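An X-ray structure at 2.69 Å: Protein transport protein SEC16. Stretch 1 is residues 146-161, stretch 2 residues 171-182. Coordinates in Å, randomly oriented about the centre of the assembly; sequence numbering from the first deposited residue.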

# COMPACT_ATOMS: atom_id res chain seq x y z
N ALA B 146 10.91 37.51 4.78
CA ALA B 146 10.95 36.19 5.40
C ALA B 146 12.38 35.83 5.77
O ALA B 146 13.30 36.64 5.58
CB ALA B 146 10.38 35.16 4.45
N TYR B 147 12.58 34.63 6.30
CA TYR B 147 13.91 34.20 6.69
C TYR B 147 14.35 32.93 6.00
O TYR B 147 13.54 32.16 5.49
CB TYR B 147 14.00 34.08 8.21
CG TYR B 147 13.75 35.40 8.89
CD1 TYR B 147 14.80 36.25 9.20
CD2 TYR B 147 12.46 35.82 9.17
CE1 TYR B 147 14.57 37.47 9.81
CE2 TYR B 147 12.22 37.04 9.77
CZ TYR B 147 13.29 37.86 10.09
OH TYR B 147 13.06 39.08 10.69
N ARG B 148 15.66 32.73 5.98
CA ARG B 148 16.28 31.65 5.23
C ARG B 148 17.64 31.35 5.84
O ARG B 148 18.41 32.26 6.15
CB ARG B 148 16.45 32.07 3.77
CG ARG B 148 17.20 31.09 2.92
CD ARG B 148 17.52 31.68 1.57
NE ARG B 148 18.05 30.67 0.67
CZ ARG B 148 17.33 30.02 -0.24
NH1 ARG B 148 16.04 30.29 -0.38
NH2 ARG B 148 17.90 29.11 -1.01
N LEU B 149 17.94 30.07 6.01
CA LEU B 149 19.21 29.65 6.60
C LEU B 149 20.41 30.13 5.79
O LEU B 149 20.44 30.02 4.57
CB LEU B 149 19.25 28.12 6.73
CG LEU B 149 18.94 27.55 8.11
CD1 LEU B 149 17.65 28.12 8.67
CD2 LEU B 149 18.88 26.04 8.04
N ASP B 150 21.40 30.69 6.49
CA ASP B 150 22.66 31.08 5.86
C ASP B 150 23.56 29.86 5.68
O ASP B 150 23.20 28.76 6.09
CB ASP B 150 23.37 32.17 6.66
CG ASP B 150 23.68 31.74 8.10
OD1 ASP B 150 23.58 30.54 8.41
OD2 ASP B 150 24.02 32.63 8.91
N ILE B 151 24.73 30.07 5.09
CA ILE B 151 25.65 28.96 4.84
C ILE B 151 25.96 28.19 6.12
O ILE B 151 25.91 26.96 6.15
CB ILE B 151 26.96 29.43 4.16
N ASN B 152 26.27 28.92 7.19
CA ASN B 152 26.54 28.29 8.48
C ASN B 152 25.43 27.35 8.92
O ASN B 152 25.65 26.14 9.02
CB ASN B 152 26.78 29.34 9.56
CG ASN B 152 28.19 29.91 9.52
OD1 ASN B 152 29.12 29.26 9.04
ND2 ASN B 152 28.35 31.12 10.03
N CYS B 153 24.26 27.90 9.19
CA CYS B 153 23.12 27.10 9.62
C CYS B 153 22.84 25.98 8.64
O CYS B 153 22.52 24.86 9.03
CB CYS B 153 21.87 27.98 9.77
SG CYS B 153 22.04 29.38 10.89
N GLN B 154 22.96 26.28 7.35
CA GLN B 154 22.73 25.28 6.32
C GLN B 154 23.67 24.08 6.52
O GLN B 154 23.25 22.93 6.40
CB GLN B 154 22.91 25.89 4.94
CG GLN B 154 22.26 25.11 3.82
CD GLN B 154 22.39 25.82 2.50
OE1 GLN B 154 22.97 26.90 2.42
NE2 GLN B 154 21.85 25.21 1.45
N MET B 155 24.93 24.36 6.82
CA MET B 155 25.89 23.29 7.11
C MET B 155 25.49 22.50 8.36
O MET B 155 25.58 21.28 8.39
CB MET B 155 27.30 23.86 7.28
CG MET B 155 27.89 24.45 6.01
SD MET B 155 29.61 24.96 6.20
CE MET B 155 29.49 26.00 7.66
N ARG B 156 25.06 23.22 9.40
CA ARG B 156 24.63 22.58 10.64
C ARG B 156 23.52 21.58 10.38
O ARG B 156 23.56 20.45 10.88
CB ARG B 156 24.18 23.63 11.65
CG ARG B 156 25.31 24.49 12.20
CD ARG B 156 24.83 25.37 13.34
NE ARG B 156 24.33 24.60 14.48
CZ ARG B 156 25.10 24.09 15.44
NH1 ARG B 156 26.42 24.26 15.40
NH2 ARG B 156 24.56 23.40 16.44
N VAL B 157 22.52 21.99 9.61
CA VAL B 157 21.39 21.13 9.28
C VAL B 157 21.85 19.86 8.57
O VAL B 157 21.38 18.76 8.88
CB VAL B 157 20.36 21.86 8.40
CG1 VAL B 157 19.29 20.90 7.93
CG2 VAL B 157 19.74 23.01 9.18
N LEU B 158 22.75 20.01 7.61
CA LEU B 158 23.27 18.86 6.89
C LEU B 158 23.98 17.92 7.85
O LEU B 158 23.71 16.72 7.87
CB LEU B 158 24.20 19.28 5.75
CG LEU B 158 24.85 18.13 4.98
CD1 LEU B 158 23.83 17.05 4.65
CD2 LEU B 158 25.51 18.64 3.71
N ALA B 159 24.90 18.46 8.64
CA ALA B 159 25.61 17.67 9.64
C ALA B 159 24.65 16.98 10.60
O ALA B 159 24.85 15.83 10.97
CB ALA B 159 26.60 18.54 10.40
N PHE B 160 23.60 17.69 11.01
CA PHE B 160 22.58 17.11 11.87
C PHE B 160 21.95 15.89 11.22
O PHE B 160 21.76 14.87 11.86
CB PHE B 160 21.51 18.15 12.20
CG PHE B 160 21.78 18.93 13.45
CD1 PHE B 160 22.32 18.32 14.57
CD2 PHE B 160 21.49 20.28 13.51
CE1 PHE B 160 22.57 19.04 15.72
CE2 PHE B 160 21.74 21.01 14.66
CZ PHE B 160 22.28 20.38 15.76
N LEU B 161 21.63 16.02 9.93
CA LEU B 161 21.01 14.93 9.19
C LEU B 161 21.98 13.78 8.96
O LEU B 161 21.59 12.61 8.99
CB LEU B 161 20.46 15.44 7.86
CG LEU B 161 19.28 16.40 7.98
CD1 LEU B 161 18.86 16.90 6.62
CD2 LEU B 161 18.12 15.74 8.70
N ARG B 171 14.48 21.78 15.04
CA ARG B 171 14.53 22.84 16.05
C ARG B 171 15.32 24.02 15.53
O ARG B 171 14.95 25.18 15.73
CB ARG B 171 15.12 22.32 17.36
CG ARG B 171 15.81 23.40 18.19
CD ARG B 171 15.81 23.08 19.68
NE ARG B 171 16.32 21.74 19.97
CZ ARG B 171 15.57 20.71 20.35
NH1 ARG B 171 14.26 20.86 20.48
NH2 ARG B 171 16.12 19.53 20.59
N LEU B 172 16.42 23.74 14.84
CA LEU B 172 17.27 24.80 14.32
C LEU B 172 16.59 25.55 13.18
O LEU B 172 16.68 26.78 13.10
CB LEU B 172 18.62 24.23 13.87
CG LEU B 172 19.53 25.26 13.20
CD1 LEU B 172 19.74 26.47 14.10
CD2 LEU B 172 20.86 24.62 12.81
N ALA B 173 15.91 24.83 12.30
CA ALA B 173 15.24 25.44 11.16
C ALA B 173 14.09 26.33 11.60
O ALA B 173 13.82 27.37 10.99
CB ALA B 173 14.75 24.38 10.19
N LEU B 174 13.41 25.92 12.67
CA LEU B 174 12.29 26.69 13.19
C LEU B 174 12.76 27.93 13.96
O LEU B 174 12.11 28.98 13.92
CB LEU B 174 11.40 25.82 14.08
CG LEU B 174 10.57 24.73 13.39
CD1 LEU B 174 9.74 23.98 14.43
CD2 LEU B 174 9.69 25.33 12.32
N SER B 175 13.89 27.81 14.66
CA SER B 175 14.39 28.91 15.46
C SER B 175 14.98 30.01 14.59
O SER B 175 15.19 31.13 15.04
CB SER B 175 15.44 28.42 16.47
OG SER B 175 16.65 28.06 15.82
N LYS B 176 15.23 29.68 13.33
CA LYS B 176 15.72 30.67 12.37
C LYS B 176 14.59 31.06 11.42
O LYS B 176 14.80 31.82 10.47
CB LYS B 176 16.91 30.12 11.59
CG LYS B 176 18.13 29.81 12.46
CD LYS B 176 18.67 31.07 13.12
CE LYS B 176 19.87 30.77 13.99
NZ LYS B 176 20.42 32.00 14.62
N ARG B 177 13.41 30.52 11.69
CA ARG B 177 12.20 30.83 10.93
C ARG B 177 12.31 30.49 9.45
O ARG B 177 11.71 31.16 8.61
CB ARG B 177 11.80 32.29 11.12
CG ARG B 177 11.53 32.69 12.56
CD ARG B 177 10.74 33.99 12.64
NE ARG B 177 9.41 33.84 12.05
CZ ARG B 177 8.51 34.81 11.95
NH1 ARG B 177 8.79 36.03 12.39
NH2 ARG B 177 7.33 34.57 11.39
N ASP B 178 13.07 29.45 9.13
CA ASP B 178 13.15 28.98 7.75
C ASP B 178 12.20 27.81 7.55
O ASP B 178 12.57 26.66 7.75
CB ASP B 178 14.58 28.57 7.39
CG ASP B 178 14.75 28.28 5.92
OD1 ASP B 178 13.76 27.86 5.27
OD2 ASP B 178 15.86 28.48 5.40
N TYR B 179 10.98 28.12 7.15
CA TYR B 179 9.92 27.13 7.13
C TYR B 179 10.00 26.19 5.94
O TYR B 179 9.32 25.17 5.89
CB TYR B 179 8.55 27.80 7.21
CG TYR B 179 8.37 28.66 8.44
CD1 TYR B 179 8.18 28.08 9.69
CD2 TYR B 179 8.41 30.04 8.36
CE1 TYR B 179 8.02 28.87 10.82
CE2 TYR B 179 8.26 30.83 9.48
CZ TYR B 179 8.06 30.24 10.71
OH TYR B 179 7.91 31.02 11.83
N ALA B 180 10.85 26.53 4.97
CA ALA B 180 11.04 25.67 3.81
C ALA B 180 11.73 24.37 4.23
O ALA B 180 11.17 23.29 4.07
CB ALA B 180 11.84 26.39 2.74
N ILE B 181 12.94 24.48 4.77
CA ILE B 181 13.68 23.31 5.22
C ILE B 181 12.96 22.68 6.39
O ILE B 181 13.05 21.47 6.60
CB ILE B 181 15.11 23.66 5.68
CG1 ILE B 181 15.36 25.15 5.51
CG2 ILE B 181 16.15 22.83 4.92
CD1 ILE B 181 16.79 25.53 5.75
N ALA B 182 12.27 23.50 7.17
CA ALA B 182 11.50 22.98 8.29
C ALA B 182 10.52 21.94 7.74
O ALA B 182 10.43 20.83 8.26
CB ALA B 182 10.77 24.10 9.00
O HOH W 1 10.47 32.69 6.57
O HOH W 2 12.53 30.08 4.03

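Tyr147 opens the contact against the turn that ends helix 171-175. Its CB lies 3.3 Å from Lys176 O and 4.1 Å from Arg177 CB, a packing position rather than a polar one. Water supplies the polar links: water 1 accepts from Tyr147 N (2.9 Å) and donates to Arg177 O (2.8 Å), while water 2 donates to both Tyr147 O (2.7 Å) and Asp178 OD1 (2.8 Å).

At Arg148 the backbones come close, its CA 4.8 Å from Asp178 CA, although the CA-to-CB bond points away. The one direct hydrogen bond across the stretches follows: Leu149 N donates to Asp178 OD2 at 2.7 Å, with an N-H...acceptor angle of 165°, short and nearly linear. Asp178 OD1 also caps the next helix through a weak bond from Ala180 N (3.2 Å, 132°), so one carboxylate serves both stretches. Leu149 CD1 lies 3.6 Å from Lys176 CB, and Leu149 CD2 a tight 3.1 Å from Ile181 CD1.

Asp150 OD1 caps helix 151-161, accepting from Cys153 N at 2.8 Å. Along that helix, Cys153, Arg156, Val157 and Phe160 form a hole for Leu172, whose CD2 lies 3.7 Å from Arg156 CB, 4.1 Å from Val157 CG2 and 4.2 Å from Phe160 CE2, at the ring edge. Helices 151-161 and 171-175 run roughly antiparallel, at 157°.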